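Local coordinates for protein naphthalene dioxygenase large subunit (Rhodococcus sp., PDB 2B1X) that serves as the large subunit of a Rieske-type non-haem iron dioxygenase, carrying a Rieske [2Fe-2S] cluster and a separate iron(III) ion, at residues 92-95 against 96-99; 129-132 against 133-137; 171-174 against 175-178; 350-353 against 354-358; 429-432 against 433-437. One frame throughout, in Å; residues are numbered along the deposited sequence.

Contact 1 (92-95 against 96-99); sequences GMQV and CRAE
Met93 and Gln94 both reach forward to the side chain of Arg97, in the cluster-bearing loop of the Rieske [2Fe-2S] domain that joins strands 81-85 and 100-102. The thioether of Met93 runs out extended, its CG anti to the backbone N (chi1 -156°), and this straight course carries the terminal methyl CE to 3.7 Å from Arg97 CD. NE of the same arginine is just as near, so the methyl rests obliquely against the root of the guanidinium. An unbranched, flexible thioether suits this place, because the residue also lies beside the iron-sulfur cluster and packs on Cys108 and Pro109. Gln94 meets Arg97 from another direction, the two side chains crossing at about a right angle. Its amide oxygen OE1 lies 3.3 Å from Arg97 CG, a touch on the aliphatic part of the arginine, with the amide and guanidinium planes 71° apart. The polar end of Gln94 is engaged elsewhere: OE1 bonds to Ser378 of the second subunit and NE2 to Gln70. Arg97 is bent at chi3 (-47°), and its NE gives a hydrogen bond of 2.7 Å to a water O in the guanidinium plane; that water in turn donates to Gln94 O at 2.9 Å. One solvent molecule therefore ties the arginine back to the loop that carries it. Arg97 NH1 forms a salt bridge with Glu374 of the second subunit and also bonds to Trp87 O of a small subunit. Apolar contact along the shaft and a water at NE would together limit how the guanidinium can swing, consistent with a group steadied in its salt bridge across the interface.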
loop_
_atom_site.group_PDB
_atom_site.type_symbol
_atom_site.label_atom_id
_atom_site.label_comp_id
_atom_site.label_asym_id
_atom_site.label_seq_id
_atom_site.Cartn_x
_atom_site.Cartn_y
_atom_site.Cartn_z
ATOM N N GLY A 92 -22.984 -2.931 14.513
ATOM C CA GLY A 92 -22.290 -1.875 13.766
ATOM C C GLY A 92 -22.106 -2.071 12.259
ATOM O O GLY A 92 -21.313 -1.338 11.645
ATOM N N MET A 93 -22.787 -3.063 11.660
ATOM C CA MET A 93 -22.640 -3.241 10.205
ATOM C C MET A 93 -23.232 -2.076 9.409
ATOM O O MET A 93 -24.189 -1.458 9.867
ATOM C CB MET A 93 -23.236 -4.568 9.696
ATOM C CG MET A 93 -22.505 -4.909 8.342
ATOM S SD MET A 93 -23.027 -6.337 7.546
ATOM C CE MET A 93 -22.699 -5.829 5.862
ATOM N N GLN A 94 -22.649 -1.753 8.250
ATOM C CA GLN A 94 -23.279 -0.803 7.313
ATOM C C GLN A 94 -24.635 -1.357 6.904
ATOM O O GLN A 94 -24.727 -2.531 6.502
ATOM C CB GLN A 94 -22.459 -0.617 6.060
ATOM C CG GLN A 94 -21.145 0.088 6.264
ATOM C CD GLN A 94 -20.298 -0.028 5.033
ATOM O OE1 GLN A 94 -19.833 -1.127 4.699
ATOM N NE2 GLN A 94 -20.116 1.086 4.335
ATOM N N VAL A 95 -25.687 -0.544 7.043
ATOM C CA VAL A 95 -27.031 -0.962 6.623
ATOM C C VAL A 95 -27.281 -0.516 5.179
ATOM O O VAL A 95 -28.331 -0.787 4.582
ATOM C CB VAL A 95 -28.129 -0.441 7.582
ATOM C CG1 VAL A 95 -27.907 -1.068 8.984
ATOM C CG2 VAL A 95 -28.149 1.097 7.662
ATOM N N CYS A 96 -26.314 0.194 4.624
ATOM C CA CYS A 96 -26.354 0.529 3.208
ATOM C C CYS A 96 -24.925 0.512 2.685
ATOM O O CYS A 96 -24.102 1.283 3.158
ATOM C CB CYS A 96 -27.009 1.900 3.040
ATOM S SG CYS A 96 -26.956 2.422 1.354
ATOM N N ARG A 97 -24.606 -0.411 1.773
ATOM C CA ARG A 97 -23.259 -0.488 1.201
ATOM C C ARG A 97 -23.156 0.079 -0.236
ATOM O O ARG A 97 -22.058 0.024 -0.846
ATOM C CB ARG A 97 -22.686 -1.911 1.275
ATOM C CG ARG A 97 -22.081 -2.339 2.605
ATOM C CD ARG A 97 -21.960 -3.907 2.781
ATOM N NE ARG A 97 -23.211 -4.588 2.404
ATOM C CZ ARG A 97 -23.349 -5.637 1.577
ATOM N NH1 ARG A 97 -22.308 -6.271 0.999
ATOM N NH2 ARG A 97 -24.583 -6.035 1.287
ATOM N N ALA A 98 -24.253 0.673 -0.739
ATOM C CA ALA A 98 -24.248 1.412 -2.009
ATOM C C ALA A 98 -23.891 2.892 -1.758
ATOM O O ALA A 98 -23.988 3.352 -0.631
ATOM C CB ALA A 98 -25.605 1.301 -2.693
ATOM N N GLU A 99 -23.494 3.627 -2.791
ATOM C CA GLU A 99 -23.110 5.031 -2.638
ATOM C C GLU A 99 -24.332 5.952 -2.749
ATOM O O GLU A 99 -24.320 7.081 -2.294
ATOM C CB GLU A 99 -22.049 5.413 -3.685
ATOM C CG GLU A 99 -20.730 4.679 -3.464
ATOM C CD GLU A 99 -19.684 4.897 -4.561
ATOM O OE1 GLU A 99 -19.541 6.035 -5.046
ATOM O OE2 GLU A 99 -18.960 3.928 -4.890
HETATM O O HOH W 1 -25.226 -3.427 3.791
#

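Contact 2 (129-132 against 133-137); sequences DAYG and NQLKK
A type I' beta turn from Tyr131 to Gln134 reverses the chain in the long loop between strands 121-123 and 147-151 of the Rieske domain, at the surface facing the second subunit. Its closing bond runs from Gln134 N to Tyr131 O, 2.9 Å long, with the donor standing well above the carbonyl plane. Gly132 and Asn133 fill the two central positions, both with positive phi. Glycine enters this region without strain, and asparagine tolerates it better than most residues with a side chain, consistent with this pair at the turn's centre.

Next to the turn, Tyr131 and Leu135 lie side by side and point the same way. Leu135 CB sits 3.9 Å from Tyr131 CD2, while the leucine methyl CD2 reaches over one face of the ring, 4.2 Å above the plane and displaced toward the rim. The leucine gets there because its CG is anti to the backbone N (chi1 -173°), which turns the branched end along the tyrosine. A flat aromatic and a branched aliphatic residue make a small apolar patch here; Tyr131 also packs on His90 and Trp113 of the cluster pocket and on Met397 of the second subunit, and both residues rest on Val124.

On the exposed side the turn gains a second bond. The side chain of Gln134 folds back through a bend at chi2 (-60°), and its NE2 donates to Gly132 O at 3.1 Å along a nearly straight N-H line. The oxygen lies almost in the plane of the glutamine amide, whereas NE2 is tilted 27° from the plane of the glycine carbonyl.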
loop_
_atom_site.group_PDB
_atom_site.type_symbol
_atom_site.label_atom_id
_atom_site.label_comp_id
_atom_site.label_asym_id
_atom_site.label_seq_id
_atom_site.Cartn_x
_atom_site.Cartn_y
_atom_site.Cartn_z
ATOM N N ASP A 129 -38.717 -15.051 20.052
ATOM C CA ASP A 129 -37.933 -16.244 20.381
ATOM C C ASP A 129 -36.583 -15.927 21.019
ATOM O O ASP A 129 -36.161 -16.627 21.946
ATOM C CB ASP A 129 -37.756 -17.160 19.160
ATOM C CG ASP A 129 -39.088 -17.727 18.642
ATOM O OD1 ASP A 129 -39.135 -18.132 17.450
ATOM O OD2 ASP A 129 -40.136 -17.782 19.332
ATOM N N ALA A 130 -35.918 -14.876 20.538
ATOM C CA ALA A 130 -34.599 -14.514 21.057
ATOM C C ALA A 130 -34.653 -13.405 22.142
ATOM O O ALA A 130 -33.946 -13.483 23.151
ATOM C CB ALA A 130 -33.674 -14.119 19.918
ATOM N N TYR A 131 -35.495 -12.390 21.935
ATOM C CA TYR A 131 -35.538 -11.237 22.852
ATOM C C TYR A 131 -36.682 -11.259 23.873
ATOM O O TYR A 131 -36.746 -10.395 24.769
ATOM C CB TYR A 131 -35.526 -9.901 22.070
ATOM C CG TYR A 131 -34.237 -9.660 21.299
ATOM C CD1 TYR A 131 -34.083 -10.134 19.995
ATOM C CD2 TYR A 131 -33.178 -8.962 21.877
ATOM C CE1 TYR A 131 -32.894 -9.928 19.288
ATOM C CE2 TYR A 131 -31.982 -8.754 21.179
ATOM C CZ TYR A 131 -31.857 -9.243 19.894
ATOM O OH TYR A 131 -30.709 -9.033 19.204
ATOM N N GLY A 132 -37.594 -12.214 23.738
ATOM C CA GLY A 132 -38.727 -12.303 24.645
ATOM C C GLY A 132 -39.527 -11.008 24.699
ATOM O O GLY A 132 -40.075 -10.650 25.749
ATOM N N ASN A 133 -39.569 -10.306 23.573
ATOM C CA ASN A 133 -40.246 -9.003 23.455
ATOM C C ASN A 133 -39.770 -7.934 24.466
ATOM O O ASN A 133 -40.507 -6.975 24.792
ATOM C CB ASN A 133 -41.779 -9.191 23.498
ATOM C CG ASN A 133 -42.314 -9.930 22.264
ATOM O OD1 ASN A 133 -43.176 -10.803 22.385
ATOM N ND2 ASN A 133 -41.809 -9.570 21.073
ATOM N N GLN A 134 -38.534 -8.081 24.951
ATOM C CA GLN A 134 -37.979 -7.149 25.933
ATOM C C GLN A 134 -37.116 -6.048 25.300
ATOM O O GLN A 134 -36.712 -5.119 25.992
ATOM C CB GLN A 134 -37.142 -7.862 26.997
ATOM C CG GLN A 134 -37.861 -8.928 27.783
ATOM C CD GLN A 134 -39.051 -8.371 28.540
ATOM O OE1 GLN A 134 -38.877 -7.563 29.450
ATOM N NE2 GLN A 134 -40.265 -8.803 28.176
ATOM N N LEU A 135 -36.832 -6.161 24.016
ATOM C CA LEU A 135 -36.045 -5.141 23.329
ATOM C C LEU A 135 -36.907 -3.939 22.961
ATOM O O LEU A 135 -37.884 -4.056 22.219
ATOM C CB LEU A 135 -35.351 -5.717 22.105
ATOM C CG LEU A 135 -34.371 -4.813 21.373
ATOM C CD1 LEU A 135 -33.020 -4.737 22.070
ATOM C CD2 LEU A 135 -34.224 -5.306 19.949
ATOM N N LYS A 136 -36.550 -2.787 23.510
ATOM C CA LYS A 136 -37.246 -1.550 23.196
ATOM C C LYS A 136 -36.705 -0.972 21.897
ATOM O O LYS A 136 -35.631 -0.338 21.869
ATOM C CB LYS A 136 -37.079 -0.540 24.316
ATOM C CG LYS A 136 -38.027 0.661 24.178
ATOM C CD LYS A 136 -38.010 1.468 25.428
ATOM C CE LYS A 136 -38.460 2.886 25.148
ATOM N NZ LYS A 136 -39.937 2.943 25.020
ATOM N N LYS A 137 -37.445 -1.194 20.818
ATOM C CA LYS A 137 -36.975 -0.792 19.489
ATOM C C LYS A 137 -36.596 0.676 19.374
ATOM O O LYS A 137 -35.565 1.006 18.756
ATOM C CB LYS A 137 -37.968 -1.215 18.411
ATOM C CG LYS A 137 -38.057 -2.729 18.275
ATOM C CD LYS A 137 -38.414 -3.160 16.857
ATOM C CE LYS A 137 -39.903 -3.008 16.620
ATOM N NZ LYS A 137 -40.668 -3.990 17.467
#

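Contact 3 (171-174 against 175-178)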
loop_
_atom_site.group_PDB
_atom_site.type_symbol
_atom_site.label_atom_id
_atom_site.label_comp_id
_atom_site.label_asym_id
_atom_site.label_seq_id
_atom_site.Cartn_x
_atom_site.Cartn_y
_atom_site.Cartn_z
ATOM N N GLY A 171 -23.359 33.042 9.010
ATOM C CA GLY A 171 -23.343 34.463 9.304
ATOM C C GLY A 171 -23.422 35.324 8.057
ATOM O O GLY A 171 -24.294 35.123 7.196
ATOM N N ASP A 172 -22.503 36.289 7.953
ATOM C CA ASP A 172 -22.515 37.259 6.871
ATOM C C ASP A 172 -22.245 36.625 5.503
ATOM O O ASP A 172 -22.565 37.211 4.467
ATOM C CB ASP A 172 -21.482 38.349 7.144
ATOM C CG ASP A 172 -21.942 39.357 8.206
ATOM O OD1 ASP A 172 -23.144 39.430 8.526
ATOM O OD2 ASP A 172 -21.143 40.132 8.781
ATOM N N LEU A 173 -21.651 35.432 5.503
ATOM C CA LEU A 173 -21.446 34.695 4.265
ATOM C C LEU A 173 -22.743 34.411 3.512
ATOM O O LEU A 173 -22.732 34.330 2.284
ATOM C CB LEU A 173 -20.699 33.397 4.529
ATOM C CG LEU A 173 -19.628 32.871 3.579
ATOM C CD1 LEU A 173 -20.008 31.498 3.044
ATOM C CD2 LEU A 173 -19.145 33.809 2.467
ATOM N N LYS A 174 -23.865 34.312 4.233
ATOM C CA LYS A 174 -25.162 34.052 3.598
ATOM C C LYS A 174 -25.490 35.024 2.459
ATOM O O LYS A 174 -26.035 34.612 1.429
ATOM C CB LYS A 174 -26.296 33.999 4.635
ATOM C CG LYS A 174 -26.121 32.814 5.623
ATOM C CD LYS A 174 -27.402 32.487 6.413
ATOM C CE LYS A 174 -27.872 33.645 7.308
ATOM N NZ LYS A 174 -26.747 34.127 8.179
ATOM N N PHE A 175 -25.150 36.301 2.642
ATOM C CA PHE A 175 -25.327 37.353 1.626
ATOM C C PHE A 175 -24.716 36.980 0.264
ATOM O O PHE A 175 -25.310 37.224 -0.781
ATOM C CB PHE A 175 -24.703 38.656 2.143
ATOM C CG PHE A 175 -24.780 39.820 1.173
ATOM C CD1 PHE A 175 -23.812 39.992 0.188
ATOM C CD2 PHE A 175 -25.794 40.765 1.279
ATOM C CE1 PHE A 175 -23.886 41.069 -0.690
ATOM C CE2 PHE A 175 -25.862 41.844 0.415
ATOM C CZ PHE A 175 -24.913 41.996 -0.577
ATOM N N TYR A 176 -23.550 36.352 0.304
ATOM C CA TYR A 176 -22.794 35.976 -0.891
ATOM C C TYR A 176 -23.211 34.613 -1.412
ATOM O O TYR A 176 -23.282 34.418 -2.612
ATOM C CB TYR A 176 -21.287 36.011 -0.587
ATOM C CG TYR A 176 -20.854 37.388 -0.161
ATOM C CD1 TYR A 176 -20.654 37.699 1.190
ATOM C CD2 TYR A 176 -20.691 38.410 -1.106
ATOM C CE1 TYR A 176 -20.282 39.002 1.594
ATOM C CE2 TYR A 176 -20.325 39.692 -0.718
ATOM C CZ TYR A 176 -20.111 39.993 0.627
ATOM O OH TYR A 176 -19.771 41.304 1.002
ATOM N N LEU A 177 -23.471 33.671 -0.521
ATOM C CA LEU A 177 -23.997 32.364 -0.942
ATOM C C LEU A 177 -25.286 32.527 -1.760
ATOM O O LEU A 177 -25.490 31.841 -2.761
ATOM C CB LEU A 177 -24.257 31.467 0.256
ATOM C CG LEU A 177 -23.008 30.965 1.020
ATOM C CD1 LEU A 177 -23.487 30.167 2.250
ATOM C CD2 LEU A 177 -22.057 30.108 0.154
ATOM N N ASP A 178 -26.144 33.447 -1.346
ATOM C CA ASP A 178 -27.382 33.729 -2.099
ATOM C C ASP A 178 -27.114 34.036 -3.571
ATOM O O ASP A 178 -27.852 33.614 -4.460
ATOM C CB ASP A 178 -28.111 34.948 -1.516
ATOM C CG ASP A 178 -28.722 34.678 -0.160
ATOM O OD1 ASP A 178 -28.735 33.491 0.287
ATOM O OD2 ASP A 178 -29.203 35.622 0.525
#
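Phe175 N reaches back to Asp172 O at 3.3 Å, a rather bent bond in the first turn of helix 174-181, just after Gly171 has ended the preceding helix with positive phi. Phe175 CB also touches that oxygen, and the phenyl ring swings outward to pack on Pro411. Tyr176 follows: its N bonds to Leu173 O at 2.9 Å from above the carbonyl plane. Tyr176 CD1 passes near Asp172 O obliquely, while Leu173 O lies at the ring edge. One face of the tyrosine ring receives Phe175 CD1, 3.5 Å above the plane and over the centre, while the hydroxyl is bonded to Pro411 O and Trp408. Leu177 N then takes the same Leu173 O at 3.0 Å, almost in line with the C=O, so this oxygen accepts from two successive amides. The leucine pair adds apolar contact, with Leu173 CD1 3.7 Å from Leu177 CG; branched aliphatic chains suit this face, which lies against Val298 of the catalytic domain sheet. Asp178 N closes the series on Lys174 O, and its carboxylate goes to Lys152 and Tyr151. Lys174 itself curls back, bent at chi3 and chi4, until NZ gives a 2.8 Å bond to Gly171 O, approaching the face opposite that used by Lys174 N.

Contact 4 (350-353 against 354-358); sequences FKDE and SYKSY
Asp352 and Lys356 stand one turn apart on helix 348-361, and the lysine can be followed outward from its backbone. Lys356 CB lies 3.7 Å from Asp352 O, the oxygen that also accepts the 3.0 Å bond from Lys356 N. Lys356 CG, anti to its own carbonyl carbon (chi1 -57°), comes to 3.3 Å from Asp352 O; a bend at chi2 then redirects the chain, and Lys356 CE passes 4.1 Å from Asp352 OD1. At the tip, Lys356 NZ is 4.3 Å from Asp352 OD2, opposite charges close together but beyond a salt bridge.

The same carboxylate has a second neighbour: Asp352 OD1 lies 3.9 Å from Tyr355 CD2, at the ring edge and in its plane, the carboxylate and ring turned 45° apart. Tyr355 OH bonds to Asp68 of the small subunit, on which Lys356 also packs. On the buried side Phe350 CE1 meets the small Ser354 CB obliquely, where the helix packs against Val342 and Phe340 of strand 333-343. Ser354 OG is bonded to Ala319 O and Ser357 OG to Met309 O, so both buried hydroxyls tie the helix to the sheet of its own chain. The charged pair probably adds a loose attraction, whereas the serine hydroxyls make directed bonds.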
loop_
_atom_site.group_PDB
_atom_site.type_symbol
_atom_site.label_atom_id
_atom_site.label_comp_id
_atom_site.label_asym_id
_atom_site.label_seq_id
_atom_site.Cartn_x
_atom_site.Cartn_y
_atom_site.Cartn_z
ATOM N N PHE A 350 -27.871 25.542 -22.681
ATOM C CA PHE A 350 -26.980 26.158 -21.696
ATOM C C PHE A 350 -26.414 25.154 -20.696
ATOM O O PHE A 350 -25.240 25.247 -20.321
ATOM C CB PHE A 350 -27.669 27.296 -20.961
ATOM C CG PHE A 350 -26.787 27.992 -19.981
ATOM C CD1 PHE A 350 -26.731 27.563 -18.639
ATOM C CD2 PHE A 350 -26.002 29.071 -20.379
ATOM C CE1 PHE A 350 -25.915 28.212 -17.724
ATOM C CE2 PHE A 350 -25.176 29.722 -19.461
ATOM C CZ PHE A 350 -25.148 29.283 -18.133
ATOM N N LYS A 351 -27.242 24.203 -20.269
ATOM C CA LYS A 351 -26.791 23.140 -19.345
ATOM C C LYS A 351 -25.610 22.352 -19.927
ATOM O O LYS A 351 -24.590 22.155 -19.261
ATOM C CB LYS A 351 -27.944 22.190 -18.998
ATOM C CG LYS A 351 -29.035 22.819 -18.121
ATOM C CD LYS A 351 -30.042 21.757 -17.622
ATOM C CE LYS A 351 -31.310 22.381 -17.041
ATOM N NZ LYS A 351 -32.218 21.374 -16.437
ATOM N N ASP A 352 -25.737 21.949 -21.187
ATOM C CA ASP A 352 -24.669 21.251 -21.892
ATOM C C ASP A 352 -23.402 22.106 -22.058
ATOM O O ASP A 352 -22.284 21.652 -21.794
ATOM C CB ASP A 352 -25.142 20.784 -23.271
ATOM C CG ASP A 352 -24.152 19.821 -23.916
ATOM O OD1 ASP A 352 -23.801 18.802 -23.269
ATOM O OD2 ASP A 352 -23.637 20.004 -25.029
ATOM N N GLU A 353 -23.581 23.340 -22.501
ATOM C CA GLU A 353 -22.453 24.268 -22.645
ATOM C C GLU A 353 -21.740 24.534 -21.338
ATOM O O GLU A 353 -20.512 24.594 -21.298
ATOM C CB GLU A 353 -22.903 25.607 -23.254
ATOM C CG GLU A 353 -23.166 25.575 -24.751
ATOM C CD GLU A 353 -22.029 24.967 -25.565
ATOM O OE1 GLU A 353 -20.842 25.252 -25.275
ATOM O OE2 GLU A 353 -22.318 24.197 -26.508
ATOM N N SER A 354 -22.506 24.714 -20.271
ATOM C CA SER A 354 -21.929 25.042 -18.968
ATOM C C SER A 354 -21.153 23.831 -18.390
ATOM O O SER A 354 -20.096 23.978 -17.793
ATOM C CB SER A 354 -23.057 25.481 -18.014
ATOM O OG SER A 354 -22.585 25.684 -16.700
ATOM N N TYR A 355 -21.712 22.647 -18.604
ATOM C CA TYR A 355 -21.101 21.365 -18.277
ATOM C C TYR A 355 -19.763 21.163 -18.969
ATOM O O TYR A 355 -18.787 20.759 -18.320
ATOM C CB TYR A 355 -22.076 20.242 -18.674
ATOM C CG TYR A 355 -21.472 18.859 -18.883
ATOM C CD1 TYR A 355 -20.772 18.207 -17.859
ATOM C CD2 TYR A 355 -21.636 18.197 -20.087
ATOM C CE1 TYR A 355 -20.241 16.915 -18.067
ATOM C CE2 TYR A 355 -21.131 16.917 -20.303
ATOM C CZ TYR A 355 -20.423 16.286 -19.270
ATOM O OH TYR A 355 -19.925 15.023 -19.468
ATOM N N LYS A 356 -19.699 21.418 -20.274
ATOM C CA LYS A 356 -18.434 21.302 -21.002
ATOM C C LYS A 356 -17.397 22.370 -20.542
ATOM O O LYS A 356 -16.201 22.081 -20.422
ATOM C CB LYS A 356 -18.644 21.330 -22.516
ATOM C CG LYS A 356 -19.596 20.234 -23.095
ATOM C CD LYS A 356 -19.070 18.809 -22.802
ATOM C CE LYS A 356 -19.838 17.704 -23.531
ATOM N NZ LYS A 356 -19.881 17.874 -25.058
ATOM N N SER A 357 -17.852 23.582 -20.262
ATOM C CA SER A 357 -16.944 24.610 -19.754
ATOM C C SER A 357 -16.313 24.204 -18.419
ATOM O O SER A 357 -15.096 24.355 -18.233
ATOM C CB SER A 357 -17.665 25.939 -19.639
ATOM O OG SER A 357 -17.798 26.456 -20.935
ATOM N N TYR A 358 -17.137 23.701 -17.504
ATOM C CA TYR A 358 -16.647 23.118 -16.252
ATOM C C TYR A 358 -15.684 21.936 -16.487
ATOM O O TYR A 358 -14.625 21.835 -15.832
ATOM C CB TYR A 358 -17.845 22.597 -15.436
ATOM C CG TYR A 358 -17.476 21.531 -14.397
ATOM C CD1 TYR A 358 -16.810 21.888 -13.211
ATOM C CD2 TYR A 358 -17.787 20.183 -14.599
ATOM C CE1 TYR A 358 -16.453 20.944 -12.270
ATOM C CE2 TYR A 358 -17.415 19.192 -13.614
ATOM C CZ TYR A 358 -16.769 19.603 -12.464
ATOM O OH TYR A 358 -16.432 18.667 -11.499
#

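Contact 5 (429-432 against 433-437); sequences EYWM and QLMLA
Met435 CG stands almost squarely above the six-membered ring of Trp431, 3.5 Å from its centroid and only 3° off the normal, a CH-pi contact of unusual directness. The sulfur follows obliquely: Met435 SD is 4.2 Å from the same Trp431 centroid, which makes this a Met-aromatic contact as well. Bends at chi2 (-63°) and chi3 fold the methionine chain over the indole and bring Met435 CE to 3.9 Å from Trp431 CH2. The unbranched, flexible thioether can follow the broad indole face with CG, SD and CE. The indole NE1 is bonded to Glu37.

One residue earlier the pattern repeats on a smaller scale. Leu434 CD1 lies over the face of Tyr430, 4.0 Å from the ring centroid, and its closest ring atom is CE2 at 3.6 Å. Gln433 meets that tyrosine at the edge instead: Gln433 OE1 is near the ring plane beside Tyr430 CD1, at 3.7 Å, with amide and ring nearly perpendicular. Its NE2 passes Glu429 CG, the two flat ends only 15° apart in orientation, while Glu429 OE2 bonds to Asn18.

Backbone bonds from Gln433, Leu434, Met435 and Leu436 back to Glu429, Tyr430, Trp431 and Met432 hold these partners one turn apart. Side chains meeting at i to i+4 are characteristic of the alpha-helix; here helix 422-436 packs Trp431, Met432, Met435 and Leu436 on helices 4-16 and 31-40.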
loop_
_atom_site.group_PDB
_atom_site.type_symbol
_atom_site.label_atom_id
_atom_site.label_comp_id
_atom_site.label_asym_id
_atom_site.label_seq_id
_atom_site.Cartn_x
_atom_site.Cartn_y
_atom_site.Cartn_z
ATOM N N GLU A 429 -6.520 31.458 10.896
ATOM C CA GLU A 429 -6.746 31.975 12.249
ATOM C C GLU A 429 -7.865 31.215 12.933
ATOM O O GLU A 429 -7.715 30.804 14.111
ATOM C CB GLU A 429 -7.073 33.497 12.239
ATOM C CG GLU A 429 -7.366 34.051 13.632
ATOM C CD GLU A 429 -7.601 35.551 13.681
ATOM O OE1 GLU A 429 -8.432 36.082 12.911
ATOM O OE2 GLU A 429 -6.970 36.205 14.526
ATOM N N TYR A 430 -8.988 31.052 12.238
ATOM C CA TYR A 430 -10.111 30.302 12.787
ATOM C C TYR A 430 -9.725 28.833 13.019
ATOM O O TYR A 430 -10.054 28.265 14.037
ATOM C CB TYR A 430 -11.367 30.414 11.921
ATOM C CG TYR A 430 -12.632 29.807 12.541
ATOM C CD1 TYR A 430 -13.102 30.212 13.805
ATOM C CD2 TYR A 430 -13.353 28.804 11.859
ATOM C CE1 TYR A 430 -14.260 29.637 14.367
ATOM C CE2 TYR A 430 -14.510 28.255 12.394
ATOM C CZ TYR A 430 -14.941 28.658 13.656
ATOM O OH TYR A 430 -16.080 28.102 14.162
ATOM N N TRP A 431 -8.988 28.249 12.070
ATOM C CA TRP A 431 -8.545 26.852 12.195
ATOM C C TRP A 431 -7.700 26.742 13.488
ATOM O O TRP A 431 -7.913 25.852 14.279
ATOM C CB TRP A 431 -7.738 26.465 10.919
ATOM C CG TRP A 431 -7.140 25.088 10.938
ATOM C CD1 TRP A 431 -7.713 23.965 10.482
ATOM C CD2 TRP A 431 -5.863 24.716 11.449
ATOM N NE1 TRP A 431 -6.883 22.882 10.654
ATOM C CE2 TRP A 431 -5.726 23.313 11.249
ATOM C CE3 TRP A 431 -4.806 25.418 12.050
ATOM C CZ2 TRP A 431 -4.592 22.587 11.664
ATOM C CZ3 TRP A 431 -3.669 24.701 12.452
ATOM C CH2 TRP A 431 -3.573 23.294 12.242
ATOM N N MET A 432 -6.782 27.690 13.693
ATOM C CA MET A 432 -5.903 27.687 14.855
ATOM C C MET A 432 -6.669 27.910 16.163
ATOM O O MET A 432 -6.393 27.227 17.144
ATOM C CB MET A 432 -4.767 28.711 14.692
ATOM C CG MET A 432 -3.639 28.259 13.733
ATOM S SD MET A 432 -2.257 29.431 13.763
ATOM C CE MET A 432 -2.890 30.761 12.712
ATOM N N GLN A 433 -7.666 28.801 16.160
ATOM C CA GLN A 433 -8.523 28.973 17.333
ATOM C C GLN A 433 -9.215 27.645 17.703
ATOM O O GLN A 433 -9.257 27.261 18.875
ATOM C CB GLN A 433 -9.539 30.100 17.130
ATOM C CG GLN A 433 -8.866 31.505 17.037
ATOM C CD GLN A 433 -9.791 32.589 16.536
ATOM O OE1 GLN A 433 -10.764 32.305 15.855
ATOM N NE2 GLN A 433 -9.462 33.861 16.845
ATOM N N LEU A 434 -9.738 26.949 16.696
ATOM C CA LEU A 434 -10.459 25.704 16.938
ATOM C C LEU A 434 -9.524 24.600 17.448
ATOM O O LEU A 434 -9.905 23.838 18.320
ATOM C CB LEU A 434 -11.232 25.242 15.698
ATOM C CG LEU A 434 -12.481 26.028 15.299
ATOM C CD1 LEU A 434 -13.053 25.450 14.016
ATOM C CD2 LEU A 434 -13.560 25.985 16.413
ATOM N N MET A 435 -8.316 24.549 16.882
ATOM C CA MET A 435 -7.263 23.613 17.289
ATOM C C MET A 435 -6.876 23.785 18.765
ATOM O O MET A 435 -6.562 22.807 19.460
ATOM C CB MET A 435 -6.027 23.800 16.403
ATOM C CG MET A 435 -6.124 23.241 14.995
ATOM S SD MET A 435 -6.334 21.420 14.777
ATOM C CE MET A 435 -4.607 20.879 15.074
ATOM N N LEU A 436 -6.893 25.034 19.234
ATOM C CA LEU A 436 -6.517 25.351 20.611
ATOM C C LEU A 436 -7.679 25.328 21.605
ATOM O O LEU A 436 -7.450 25.408 22.809
ATOM C CB LEU A 436 -5.820 26.716 20.689
ATOM C CG LEU A 436 -4.356 26.769 20.278
ATOM C CD1 LEU A 436 -3.895 28.234 20.011
ATOM C CD2 LEU A 436 -3.466 26.095 21.328
ATOM N N ALA A 437 -8.909 25.216 21.118
ATOM C CA ALA A 437 -10.067 25.226 21.998
ATOM C C ALA A 437 -10.104 23.952 22.867
ATOM O O ALA A 437 -10.287 22.849 22.357
ATOM C CB ALA A 437 -11.360 25.399 21.185
#

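All five contacts are local, yet their chemistry follows their place. Contacts 1 and 2 belong to the Rieske domain, lack regular helix, and both touch the second subunit; contact 1 is buried and bridged by water, whereas contact 2 is a surface turn. Contacts 3, 4 and 5 are partly buried in the catalytic domain, contacts 4 and 5 on helices and contact 3 at the start of one. Contact 3 has shared carbonyls, contact 4 relies on serine anchors and a loose charge pair, and contact 5 on rings covered by aliphatic chains. Contacts 4 and 5 sit on opposite sides of the chain's centre, their own centres about 39 Å apart; contacts 1 and 4 also meet small subunits.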